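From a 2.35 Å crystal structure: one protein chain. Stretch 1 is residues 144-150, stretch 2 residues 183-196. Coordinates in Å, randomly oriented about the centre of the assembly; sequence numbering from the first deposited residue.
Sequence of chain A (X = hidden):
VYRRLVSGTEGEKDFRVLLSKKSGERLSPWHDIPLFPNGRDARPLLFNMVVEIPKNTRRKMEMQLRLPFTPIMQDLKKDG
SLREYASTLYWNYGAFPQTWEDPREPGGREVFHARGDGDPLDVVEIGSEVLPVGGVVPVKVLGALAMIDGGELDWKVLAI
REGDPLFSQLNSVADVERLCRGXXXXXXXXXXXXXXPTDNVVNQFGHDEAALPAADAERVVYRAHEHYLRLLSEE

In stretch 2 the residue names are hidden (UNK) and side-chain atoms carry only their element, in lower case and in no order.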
# COMPACT_ATOMS: atom_id res chain seq x y z
N ALA A 144 13.53 -6.93 -10.44
CA ALA A 144 12.61 -7.92 -9.90
C ALA A 144 12.75 -7.98 -8.38
O ALA A 144 13.86 -7.93 -7.85
CB ALA A 144 12.88 -9.31 -10.49
N LEU A 145 11.61 -8.07 -7.71
CA LEU A 145 11.55 -8.28 -6.26
C LEU A 145 11.16 -9.72 -6.00
O LEU A 145 10.21 -10.23 -6.60
CB LEU A 145 10.55 -7.32 -5.62
CG LEU A 145 10.92 -5.84 -5.58
CD1 LEU A 145 9.68 -4.97 -5.47
CD2 LEU A 145 11.87 -5.57 -4.41
N ALA A 146 11.88 -10.38 -5.09
CA ALA A 146 11.67 -11.80 -4.80
C ALA A 146 10.78 -11.92 -3.57
O ALA A 146 11.23 -12.20 -2.46
CB ALA A 146 13.00 -12.51 -4.60
N MET A 147 9.48 -11.72 -3.78
CA MET A 147 8.52 -11.83 -2.69
C MET A 147 8.30 -13.30 -2.35
O MET A 147 8.21 -14.16 -3.24
CB MET A 147 7.21 -11.14 -3.05
CG MET A 147 6.31 -10.84 -1.86
SD MET A 147 4.56 -10.71 -2.27
CE MET A 147 4.15 -12.39 -2.70
N ILE A 148 8.22 -13.60 -1.05
CA ILE A 148 7.95 -14.94 -0.55
C ILE A 148 6.57 -14.93 0.09
O ILE A 148 6.36 -14.30 1.14
CB ILE A 148 9.02 -15.40 0.44
CG1 ILE A 148 10.41 -15.26 -0.16
CG2 ILE A 148 8.76 -16.85 0.86
CD1 ILE A 148 10.61 -16.06 -1.43
N ASP A 149 5.62 -15.63 -0.53
CA ASP A 149 4.24 -15.71 -0.04
C ASP A 149 4.01 -17.13 0.47
O ASP A 149 3.70 -18.03 -0.30
CB ASP A 149 3.25 -15.36 -1.14
CG ASP A 149 1.85 -15.10 -0.61
OD1 ASP A 149 1.50 -15.60 0.48
OD2 ASP A 149 1.08 -14.37 -1.29
N GLY A 150 4.16 -17.31 1.78
CA GLY A 150 3.95 -18.60 2.41
C GLY A 150 4.73 -19.73 1.77
O GLY A 150 4.14 -20.68 1.25
N UNK A 183 8.95 4.59 -6.39
CA UNK A 183 8.34 3.54 -7.20
C UNK A 183 8.79 2.16 -6.72
O UNK A 183 7.97 1.28 -6.45
c UNK A 183 8.66 3.75 -8.69
c UNK A 183 7.88 4.95 -9.21
c UNK A 183 8.30 2.51 -9.49
N UNK A 184 10.11 1.95 -6.61
CA UNK A 184 10.61 0.66 -6.14
C UNK A 184 10.16 0.36 -4.71
O UNK A 184 9.61 -0.73 -4.48
c UNK A 184 12.68 -0.69 -5.69
c UNK A 184 12.51 0.66 -7.79
c UNK A 184 12.14 0.59 -6.31
N UNK A 185 10.35 1.25 -3.73
CA UNK A 185 9.84 0.93 -2.38
C UNK A 185 8.33 0.88 -2.32
O UNK A 185 7.78 0.11 -1.53
c UNK A 185 11.04 2.55 -3.75
c UNK A 185 10.64 3.18 -2.44
c UNK A 185 10.41 2.05 -1.51
N UNK A 186 7.63 1.69 -3.12
CA UNK A 186 6.18 1.62 -3.14
C UNK A 186 5.67 0.26 -3.59
O UNK A 186 4.71 -0.27 -3.03
N UNK A 187 6.33 -0.33 -4.60
CA UNK A 187 5.93 -1.66 -5.06
C UNK A 187 6.28 -2.72 -4.02
O UNK A 187 5.49 -3.62 -3.75
c UNK A 187 5.95 -1.09 -7.52
c UNK A 187 6.77 -1.02 -8.78
c UNK A 187 6.45 -3.44 -6.77
c UNK A 187 6.58 -1.96 -6.42
N UNK A 188 7.48 -2.62 -3.43
CA UNK A 188 7.87 -3.59 -2.41
C UNK A 188 6.93 -3.55 -1.21
O UNK A 188 6.48 -4.60 -0.72
n UNK A 188 11.69 -2.76 -0.71
c UNK A 188 12.75 -2.41 -1.43
n UNK A 188 13.50 -3.33 -2.02
n UNK A 188 13.07 -1.13 -1.54
c UNK A 188 9.77 -4.30 -0.86
c UNK A 188 11.25 -4.14 -0.52
c UNK A 188 9.31 -3.34 -1.96
N UNK A 189 6.62 -2.35 -0.72
CA UNK A 189 5.76 -2.24 0.45
C UNK A 189 4.33 -2.63 0.13
O UNK A 189 3.62 -3.14 1.00
o UNK A 189 9.03 -1.70 2.36
c UNK A 189 5.82 -0.83 1.02
c UNK A 189 7.19 -0.43 1.56
c UNK A 189 7.81 -1.48 2.47
o UNK A 189 7.08 -2.09 3.28
N UNK A 190 3.89 -2.40 -1.11
CA UNK A 190 2.54 -2.81 -1.50
C UNK A 190 2.37 -4.32 -1.39
O UNK A 190 1.43 -4.81 -0.76
c UNK A 190 -1.37 -2.91 -3.78
n UNK A 190 -1.33 -1.56 -3.53
c UNK A 190 -2.43 -3.73 -4.16
c UNK A 190 0.77 -2.30 -3.23
c UNK A 190 -2.17 -5.05 -4.36
c UNK A 190 2.23 -2.33 -2.92
c UNK A 190 -0.06 -3.41 -3.61
c UNK A 190 -0.89 -5.58 -4.19
c UNK A 190 -0.05 -1.21 -3.19
c UNK A 190 0.17 -4.77 -3.81
N UNK A 191 3.29 -5.07 -2.00
CA UNK A 191 3.18 -6.52 -1.98
C UNK A 191 3.61 -7.13 -0.65
O UNK A 191 3.27 -8.29 -0.39
c UNK A 191 3.72 -5.98 -5.36
c UNK A 191 2.05 -6.68 -6.93
c UNK A 191 2.27 -7.80 -4.82
c UNK A 191 3.33 -6.97 -4.47
c UNK A 191 1.64 -7.66 -6.04
c UNK A 191 4.00 -7.11 -3.13
c UNK A 191 3.09 -5.84 -6.58
N UNK A 192 4.33 -6.39 0.19
CA UNK A 192 4.64 -6.89 1.52
C UNK A 192 3.41 -6.90 2.42
O UNK A 192 3.22 -7.82 3.22
n UNK A 192 9.53 -6.20 4.49
n UNK A 192 7.82 -4.76 3.91
c UNK A 192 5.75 -6.06 2.16
n UNK A 192 10.01 -4.21 3.45
c UNK A 192 6.77 -5.63 4.44
c UNK A 192 6.32 -6.68 3.44
c UNK A 192 9.12 -5.06 3.95
N UNK A 193 2.55 -5.89 2.29
CA UNK A 193 1.49 -5.64 3.25
C UNK A 193 0.09 -5.98 2.76
O UNK A 193 -0.83 -6.04 3.59
c UNK A 193 1.51 -4.16 3.68
c UNK A 193 4.12 -3.49 6.29
n UNK A 193 4.69 -2.98 5.16
c UNK A 193 3.79 -4.12 8.54
c UNK A 193 2.05 -4.59 6.92
c UNK A 193 3.84 -3.16 4.10
c UNK A 193 4.59 -3.55 7.60
c UNK A 193 2.53 -4.64 8.21
c UNK A 193 2.85 -4.01 5.93
c UNK A 193 2.70 -3.78 4.52
N UNK A 194 -0.11 -6.22 1.46
CA UNK A 194 -1.47 -6.22 0.92
C UNK A 194 -2.31 -7.41 1.37
O UNK A 194 -3.53 -7.37 1.21
c UNK A 194 -1.44 -6.16 -0.61
c UNK A 194 -2.02 -8.06 -2.15
c UNK A 194 -0.50 -9.85 -2.59
o UNK A 194 -0.20 -11.03 -3.23
c UNK A 194 -1.73 -9.25 -2.80
c UNK A 194 -1.11 -7.46 -1.30
c UNK A 194 0.42 -9.27 -1.75
c UNK A 194 0.12 -8.08 -1.11
N UNK A 195 -1.71 -8.45 1.94
CA UNK A 195 -2.48 -9.59 2.42
C UNK A 195 -2.60 -9.62 3.94
O UNK A 195 -3.06 -10.62 4.50
c UNK A 195 -1.24 -12.39 0.01
c UNK A 195 -1.98 -11.12 0.42
c UNK A 195 -1.81 -12.97 -1.29
c UNK A 195 -1.86 -10.89 1.92
n UNK A 195 -1.77 -14.47 -1.34
N UNK A 196 -2.20 -8.55 4.62
CA UNK A 196 -2.43 -8.46 6.06
C UNK A 196 -3.91 -8.42 6.40
O UNK A 196 -4.33 -9.13 7.33
c UNK A 196 -1.69 -7.26 6.65
c UNK A 196 -1.67 -7.25 8.18
c UNK A 196 -1.34 -5.87 8.73
c UNK A 196 -0.69 -8.29 8.71

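Position 183 carries three carbons, one bearing the other two, and none comes within reach of the strand: a beta-branched Val 183. Position 184 repeats the pattern, three carbons forked at the first, its CA-to-CB bond sideways to stretch 1; it is Val 184, and its nearest approach is through the backbone, O lying 4.4 Å from Leu 145 CD1. At position 185 three carbons close a ring onto the backbone N, which defines Pro 185, pointed away from the strand in the first turn of the helix. Position 186 has no side-chain atoms at all and is Gly 186.

Position 187 has four carbons forked at the first, one arm two carbons long, and the short arm meets Leu 145. This is Ile 187, with CG2 3.8 Å from Leu 145 CD1, an apolar contact. Position 188 shows three carbons, a nitrogen, then a carbon carrying two more nitrogens: Arg 188. Its NH1 lies 3.7 Å from Leu 145 CD2, so the leucine packs obliquely against the guanidinium, while NH1 is hydrogen-bonded elsewhere in the structure.

Position 189 has three carbons, the third carrying two oxygens, and faces no part of stretch 1. Five side-chain atoms ending in a carboxylate could be nothing but Glu 189. Position 190 has one carbon leading to fused five- and six-membered rings with eight carbons and one nitrogen, again out of reach: Trp 190.

Position 191 holds one carbon and a plain six-carbon ring with no oxygen, which makes it Phe 191; its CA-to-CB bond points toward the strand, while the ring leads away. Met 147 SD sits close to the start of this residue, 3.7 Å from Phe 191 CB and 3.3 Å from Phe 191 O.

Position 192 has three carbons, a nitrogen, then a carbon carrying two more nitrogens, and makes no contact across: Arg 192. It turns back along its own helix, NE donating to Glu 189 OE1 at 2.8 Å and NH2 to Glu 189 OE2 at 2.9 Å, a salt bridge. Position 193 has one carbon leading to fused five- and six-membered rings of eight carbons and one nitrogen, out of reach of the strand: Trp 193, whose NE1 adds a weak hydrogen bond to Glu 189 OE1 at 3.2 Å.

Position 194 has one carbon and a six-carbon ring bearing an oxygen: Tyr 194. The ring comes nearer than its sideways CB suggests, and its edge receives Met 147 SD, 4.4 Å from CE1. Position 195 is four carbons in a row ending in nitrogen, Lys 195; NZ donates to Asp 149 OD2 at 2.9 Å, completing a salt bridge. Position 196, four carbons forked at the second, is Leu 196, out of reach.

The contact runs nearly parallel, 9° between axes 9.5 Å apart at closest approach. Alternate strand residues, Leu 145, Met 147 and Asp 149, point toward stretch 2, meeting successively later positions along it. Apolar packing at Leu 145 and Met 147 gives way to one charged pair at the partly exposed end.

Stretch 2 183-196: VVPGIREWFRWYKL
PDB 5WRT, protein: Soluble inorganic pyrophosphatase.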